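Local coordinates for chitin binding protein (PDB 6IF7) that binds copper and is possibly a chitin-active lytic polysaccharide monooxygenase of family AA10, with insecticidal activity, at residues A[100-105]-A[143-148]; A[1-4]-A[8-11]. All blocks are in the same frame, centred on the assembly; numbering follows the deposited sequence.

Contact 1 of 2, residues A[100-105]-A[143-148]; sequences TAAHLG and GSYQIT. With CU (copper (II) ion), chain C.
The loop carrying one arm of the copper histidine brace meets strand 144-147 where Ala102 and His103 rest on the hydroxyl end of Tyr145. The hydrogen bond across the contact joins backbone to side chain: His103 N donates to Tyr145 OH over 3.1 Å, with an N-H...O angle of 145°, so the bond is somewhat bent. The same hydroxyl lies 3.0 Å from His103 O, and Ala102 CB packs 3.3 Å from Tyr145 OH, which places the phenol oxygen among three atoms of the loop. With CG anti to its carbonyl carbon (chi1 -71°), Tyr145 extends its ring from the strand to the loop, and the loop atoms meet the ring end obliquely. The imidazole of His103 points elsewhere: NE2 binds copper at 2.1 Å, while Ala101 O sits 3.8 Å above the ring plane, over its centre. Tyr145 is therefore a second-shell residue, holding the main chain of a ligand rather than its ring. A phenylalanine in its place would probably leave His103 N without this acceptor and this part of the copper-binding loop less firmly fixed. His1 supplies the two other copper ligands, as in the brace of lytic polysaccharide monooxygenases, and the His103 ring also meets Trp165 of strand 159-167. Around the contact, Tyr145 stands edge-to-face with Phe107 of strand 105-111 and touches Leu140 of strand 140-141, while its backbone pairs with Tyr97 of strand 95-99; the loop itself leads from strand 95-99 of the four-stranded sheet to strand 105-111 of the mixed sheet.

Contact 2 of 2, residues A[1-4]-A[8-11]; sequences HGSM and ISRV. With CU (copper (II) ion), chain C.
Ser3 and Ser9 face each other with their hydroxyls, OG to OG at 2.8 Å, a hydrogen bond in which either could be the donor. Ser3 sends OG anti to its own backbone N (chi1 -163°), whereas Ser9 holds OG between its backbone N and carbonyl carbon (chi1 67°), and these two torsions bring the oxygens together. Both side chains set out toward the opposite segment, and the approach is close enough for Ser3 OG to lie 3.2 Å from Ser9 CB. Val11 adds an apolar neighbour, its CG1 lying 3.6 Å from Ser3 OG. The backbone supplies the second anchor: Ser9 N donates to Met4 O at 2.9 Å with an N-H...O angle of 166°, nearly straight at the hydrogen, although the donor stands well above the carbonyl plane. Ile8 CA adds a C-H...O contact to Met4 O at 3.6 Å. Met4 itself gives mainly its backbone, for its side chain bends at chi2 and chi3 and ends away from the segment 8-11. Ser9 is the N-cap of helix 10-16, its OG bonded to Tyr12 N, so one buried hydroxyl joins the helix start to Ser3. At the chain's N terminus, two residues before Ser3, His1 binds copper through N and ND1, both at 2.1 Å. The contact fastens the turn between strand 2-6 and helix 10-16. Strand 173-182 packs against it, with Ser176 touching Ser3 and Ser9 and Ser178 touching Met4 and Ser9, while Met4 also reaches Val163 of strand 159-167.

In the fold
From the N terminus, the chain starts with His1 at the copper and continues into strand 2-6. Contact 2 closes first, across three intervening residues, where the chain passes from the end of strand 2-6 to helix 10-16. Contact 1 opens much later and spans 37 residues, from the loop after strand 95-99 to strand 144-147, so the two follow in series, neither nesting nor crossing. They meet at the metal, where His1 and His103 share the copper, and through the probable hydrogen bond from Ala101 N to His1 O, 3.2 Å long. Both also reach the four-stranded antiparallel sheet, in which strand 95-99 lies between strands 2-6 and 144-147.

Contact 1 of 2, residues A[100-105]-A[143-148]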
ATOM      1  N   THR A 100      -7.100  -3.003  12.162  1.00 33.20           N
ATOM      2  CA  THR A 100      -7.570  -2.471  13.450  1.00 32.39           C
ATOM      3  C   THR A 100      -9.085  -2.728  13.619  1.00 32.60           C
ATOM      4  O   THR A 100      -9.567  -2.870  14.731  1.00 31.08           O
ATOM      5  CB  THR A 100      -7.281  -0.956  13.587  1.00 31.89           C
ATOM      6  OG1 THR A 100      -7.949  -0.243  12.545  1.00 34.90           O
ATOM      7  CG2 THR A 100      -5.795  -0.673  13.478  1.00 32.22           C
ATOM      8  N   ALA A 101      -9.810  -2.766  12.509  1.00 33.70           N
ATOM      9  CA  ALA A 101     -11.213  -3.188  12.465  1.00 35.75           C
ATOM     10  C   ALA A 101     -11.420  -3.979  11.180  1.00 33.91           C
ATOM     11  O   ALA A 101     -11.234  -3.437  10.081  1.00 35.52           O
ATOM     12  CB  ALA A 101     -12.139  -1.969  12.481  1.00 36.78           C
ATOM     13  N   ALA A 102     -11.766  -5.256  11.321  1.00 34.60           N
ATOM     14  CA  ALA A 102     -12.015  -6.138  10.175  1.00 33.82           C
ATOM     15  C   ALA A 102     -13.280  -5.688   9.461  1.00 34.86           C
ATOM     16  O   ALA A 102     -14.146  -5.066  10.075  1.00 33.06           O
ATOM     17  CB  ALA A 102     -12.148  -7.579  10.631  1.00 34.02           C
ATOM     18  N   HIS A 103     -13.372  -5.979   8.164  1.00 33.19           N
ATOM     19  CA  HIS A 103     -14.576  -5.674   7.380  1.00 33.30           C
ATOM     20  C   HIS A 103     -14.854  -6.785   6.399  1.00 32.19           C
ATOM     21  O   HIS A 103     -13.960  -7.550   6.053  1.00 30.67           O
ATOM     22  CB  HIS A 103     -14.478  -4.357   6.583  1.00 34.23           C
ATOM     23  CG  HIS A 103     -14.362  -3.130   7.430  1.00 37.17           C
ATOM     24  ND1 HIS A 103     -15.130  -2.923   8.552  1.00 36.74           N
ATOM     25  CD2 HIS A 103     -13.564  -2.042   7.314  1.00 38.52           C
ATOM     26  CE1 HIS A 103     -14.806  -1.765   9.097  1.00 38.51           C
ATOM     27  NE2 HIS A 103     -13.856  -1.209   8.366  1.00 37.60           N
ATOM     28  N   LEU A 104     -16.108  -6.837   5.945  1.00 32.43           N
ATOM     29  CA  LEU A 104     -16.492  -7.620   4.786  1.00 33.67           C
ATOM     30  C   LEU A 104     -15.936  -6.895   3.577  1.00 32.79           C
ATOM     31  O   LEU A 104     -16.323  -5.755   3.306  1.00 34.49           O
ATOM     32  CB  LEU A 104     -18.007  -7.733   4.660  1.00 35.40           C
ATOM     33  CG  LEU A 104     -18.688  -8.479   5.801  1.00 37.59           C
ATOM     34  CD1 LEU A 104     -20.192  -8.196   5.796  1.00 40.02           C
ATOM     35  CD2 LEU A 104     -18.380  -9.967   5.698  1.00 37.46           C
ATOM     36  N   GLY A 105     -15.026  -7.545   2.857  1.00 29.87           N
ATOM     37  CA  GLY A 105     -14.443  -6.934   1.659  1.00 29.01           C
ATOM     38  C   GLY A 105     -13.456  -7.845   0.957  1.00 27.29           C
ATOM     39  O   GLY A 105     -13.199  -8.963   1.395  1.00 25.42           O
ATOM     40  N   GLY A 143      -5.436 -10.392  14.544  1.00 29.63           N
ATOM     41  CA  GLY A 143      -5.588  -9.008  14.090  1.00 28.43           C
ATOM     42  C   GLY A 143      -5.139  -8.741  12.659  1.00 29.34           C
ATOM     43  O   GLY A 143      -5.345  -7.618  12.156  1.00 27.55           O
ATOM     44  N   SER A 144      -4.545  -9.742  11.994  1.00 27.42           N
ATOM     45  CA  SER A 144      -4.104  -9.593  10.601  1.00 28.75           C
ATOM     46  C   SER A 144      -4.726 -10.629   9.656  1.00 29.88           C
ATOM     47  O   SER A 144      -4.806 -11.827   9.964  1.00 29.39           O
ATOM     48  CB  SER A 144      -2.596  -9.694  10.496  1.00 27.37           C
ATOM     49  OG  SER A 144      -2.006  -8.510  10.935  1.00 27.67           O
ATOM     50  N   TYR A 145      -5.131 -10.141   8.483  1.00 28.86           N
ATOM     51  CA  TYR A 145      -5.523 -10.995   7.380  1.00 27.43           C
ATOM     52  C   TYR A 145      -4.273 -11.657   6.797  1.00 27.02           C
ATOM     53  O   TYR A 145      -3.291 -10.984   6.526  1.00 28.18           O
ATOM     54  CB  TYR A 145      -6.232 -10.187   6.300  1.00 26.54           C
ATOM     55  CG  TYR A 145      -7.615  -9.700   6.656  1.00 25.91           C
ATOM     56  CD1 TYR A 145      -8.688 -10.595   6.772  1.00 25.85           C
ATOM     57  CD2 TYR A 145      -7.873  -8.329   6.821  1.00 26.82           C
ATOM     58  CE1 TYR A 145      -9.970 -10.141   7.053  1.00 24.98           C
ATOM     59  CE2 TYR A 145      -9.152  -7.864   7.107  1.00 27.16           C
ATOM     60  CZ  TYR A 145     -10.192  -8.768   7.224  1.00 26.10           C
ATOM     61  OH  TYR A 145     -11.437  -8.277   7.505  1.00 27.36           O
ATOM     62  N   GLN A 146      -4.315 -12.978   6.665  1.00 26.82           N
ATOM     63  CA  GLN A 146      -3.281 -13.775   6.007  1.00 26.09           C
ATOM     64  C   GLN A 146      -3.733 -14.055   4.579  1.00 25.39           C
ATOM     65  O   GLN A 146      -4.830 -14.559   4.349  1.00 23.06           O
ATOM     66  CB  GLN A 146      -3.079 -15.113   6.741  1.00 26.13           C
ATOM     67  CG  GLN A 146      -2.837 -14.946   8.230  1.00 25.95           C
ATOM     68  CD  GLN A 146      -2.213 -16.147   8.883  1.00 27.88           C
ATOM     69  OE1 GLN A 146      -2.395 -17.285   8.451  1.00 28.20           O
ATOM     70  NE2 GLN A 146      -1.479 -15.904   9.950  1.00 27.87           N
ATOM     71  N   ILE A 147      -2.871 -13.740   3.624  1.00 25.70           N
ATOM     72  CA  ILE A 147      -3.193 -13.796   2.200  1.00 25.84           C
ATOM     73  C   ILE A 147      -2.097 -14.606   1.483  1.00 25.94           C
ATOM     74  O   ILE A 147      -0.895 -14.416   1.732  1.00 23.47           O
ATOM     75  CB  ILE A 147      -3.342 -12.346   1.645  1.00 26.08           C
ATOM     76  CG1 ILE A 147      -4.608 -11.691   2.262  1.00 25.38           C
ATOM     77  CG2 ILE A 147      -3.355 -12.305   0.113  1.00 24.97           C
ATOM     78  CD1 ILE A 147      -4.710 -10.206   2.076  1.00 24.84           C
ATOM     79  N   THR A 148      -2.529 -15.479   0.578  1.00 25.76           N
ATOM     80  CA  THR A 148      -1.619 -16.322  -0.209  1.00 25.41           C
ATOM     81  C   THR A 148      -1.739 -16.015  -1.695  1.00 25.47           C
ATOM     82  O   THR A 148      -2.847 -15.835  -2.235  1.00 24.85           O
ATOM     83  CB  THR A 148      -1.924 -17.812   0.007  1.00 25.87           C
ATOM     84  OG1 THR A 148      -3.331 -18.032  -0.179  1.00 26.92           O
ATOM     85  CG2 THR A 148      -1.492 -18.247   1.405  1.00 24.97           C
TER
HETATM   86 CU    CU C 250     -12.617   0.365   8.971  1.00 38.51          CU

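Contact 2 of 2, residues A[1-4]-A[8-11]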
ATOM      1  N   HIS A   1     -10.817  -0.701   8.812  1.00 32.65           N
ATOM      2  CA  HIS A   1      -9.589   0.091   9.090  1.00 29.97           C
ATOM      3  C   HIS A   1      -8.345  -0.801   9.158  1.00 28.20           C
ATOM      4  O   HIS A   1      -8.366  -1.892   9.739  1.00 24.73           O
ATOM      5  CB  HIS A   1      -9.752   0.950  10.363  1.00 31.76           C
ATOM      6  CG  HIS A   1     -10.546   2.200  10.141  1.00 35.01           C
ATOM      7  ND1 HIS A   1     -11.789   2.197   9.535  1.00 37.37           N
ATOM      8  CD2 HIS A   1     -10.261   3.498  10.410  1.00 36.32           C
ATOM      9  CE1 HIS A   1     -12.238   3.438   9.457  1.00 37.59           C
ATOM     10  NE2 HIS A   1     -11.328   4.245   9.978  1.00 37.59           N
ATOM     11  N   GLY A   2      -7.267  -0.317   8.538  1.00 27.03           N
ATOM     12  CA  GLY A   2      -6.011  -1.063   8.463  1.00 25.54           C
ATOM     13  C   GLY A   2      -5.109  -0.587   7.351  1.00 24.27           C
ATOM     14  O   GLY A   2      -5.357   0.435   6.729  1.00 24.40           O
ATOM     15  N   SER A   3      -4.060  -1.354   7.120  1.00 23.03           N
ATOM     16  CA  SER A   3      -3.123  -1.142   6.029  1.00 22.79           C
ATOM     17  C   SER A   3      -2.313  -2.454   5.892  1.00 24.46           C
ATOM     18  O   SER A   3      -2.513  -3.385   6.692  1.00 23.99           O
ATOM     19  CB  SER A   3      -2.179   0.031   6.335  1.00 23.21           C
ATOM     20  OG  SER A   3      -1.531   0.505   5.160  1.00 22.84           O
ATOM     21  N   MET A   4      -1.407  -2.505   4.907  1.00 24.58           N
ATOM     22  CA  MET A   4      -0.511  -3.644   4.722  1.00 24.74           C
ATOM     23  C   MET A   4       0.540  -3.710   5.804  1.00 25.37           C
ATOM     24  O   MET A   4       1.166  -2.700   6.178  1.00 23.22           O
ATOM     25  CB  MET A   4       0.174  -3.649   3.345  1.00 23.97           C
ATOM     26  CG  MET A   4      -0.699  -4.191   2.233  1.00 24.78           C
ATOM     27  SD  MET A   4      -1.062  -5.976   2.378  1.00 24.31           S
ATOM     28  CE  MET A   4       0.489  -6.657   1.819  1.00 27.10           C
ATOM     29  N   ILE A   8       5.147  -4.286   4.563  1.00 22.69           N
ATOM     30  CA  ILE A   8       4.577  -3.187   5.320  1.00 24.15           C
ATOM     31  C   ILE A   8       4.359  -1.938   4.449  1.00 24.75           C
ATOM     32  O   ILE A   8       5.218  -1.576   3.647  1.00 24.21           O
ATOM     33  CB  ILE A   8       5.444  -2.891   6.588  1.00 23.67           C
ATOM     34  CG1 ILE A   8       4.642  -2.010   7.556  1.00 24.16           C
ATOM     35  CG2 ILE A   8       6.818  -2.316   6.219  1.00 24.07           C
ATOM     36  CD1 ILE A   8       5.337  -1.634   8.845  1.00 24.32           C
ATOM     37  N   SER A   9       3.205  -1.292   4.606  1.00 25.92           N
ATOM     38  CA  SER A   9       2.900  -0.065   3.870  1.00 25.13           C
ATOM     39  C   SER A   9       3.772   1.100   4.324  1.00 25.65           C
ATOM     40  O   SER A   9       4.315   1.089   5.435  1.00 25.44           O
ATOM     41  CB  SER A   9       1.452   0.313   4.093  1.00 26.16           C
ATOM     42  OG  SER A   9       1.254   0.678   5.446  1.00 24.77           O
ATOM     43  N   ARG A  10       3.917   2.101   3.459  1.00 23.96           N
ATOM     44  CA  ARG A  10       4.641   3.343   3.821  1.00 25.15           C
ATOM     45  C   ARG A  10       4.055   3.991   5.073  1.00 26.40           C
ATOM     46  O   ARG A  10       4.795   4.381   5.987  1.00 25.84           O
ATOM     47  CB  ARG A  10       4.553   4.371   2.695  1.00 24.96           C
ATOM     48  CG  ARG A  10       5.360   4.011   1.484  1.00 24.81           C
ATOM     49  CD  ARG A  10       5.206   5.028   0.381  1.00 25.50           C
ATOM     50  NE  ARG A  10       6.029   4.606  -0.755  1.00 26.51           N
ATOM     51  CZ  ARG A  10       6.035   5.193  -1.953  1.00 27.53           C
ATOM     52  NH1 ARG A  10       5.272   6.264  -2.210  1.00 28.04           N
ATOM     53  NH2 ARG A  10       6.818   4.706  -2.903  1.00 26.09           N
ATOM     54  N   VAL A  11       2.724   4.082   5.102  1.00 25.28           N
ATOM     55  CA  VAL A  11       2.023   4.759   6.178  1.00 26.15           C
ATOM     56  C   VAL A  11       2.200   4.065   7.515  1.00 24.84           C
ATOM     57  O   VAL A  11       2.517   4.738   8.493  1.00 24.57           O
ATOM     58  CB  VAL A  11       0.539   5.071   5.828  1.00 27.30           C
ATOM     59  CG1 VAL A  11      -0.371   3.836   5.882  1.00 29.03           C
ATOM     60  CG2 VAL A  11       0.018   6.232   6.688  1.00 27.23           C
TER
HETATM   61 CU    CU C 250     -12.617   0.365   8.971  1.00 38.51          CU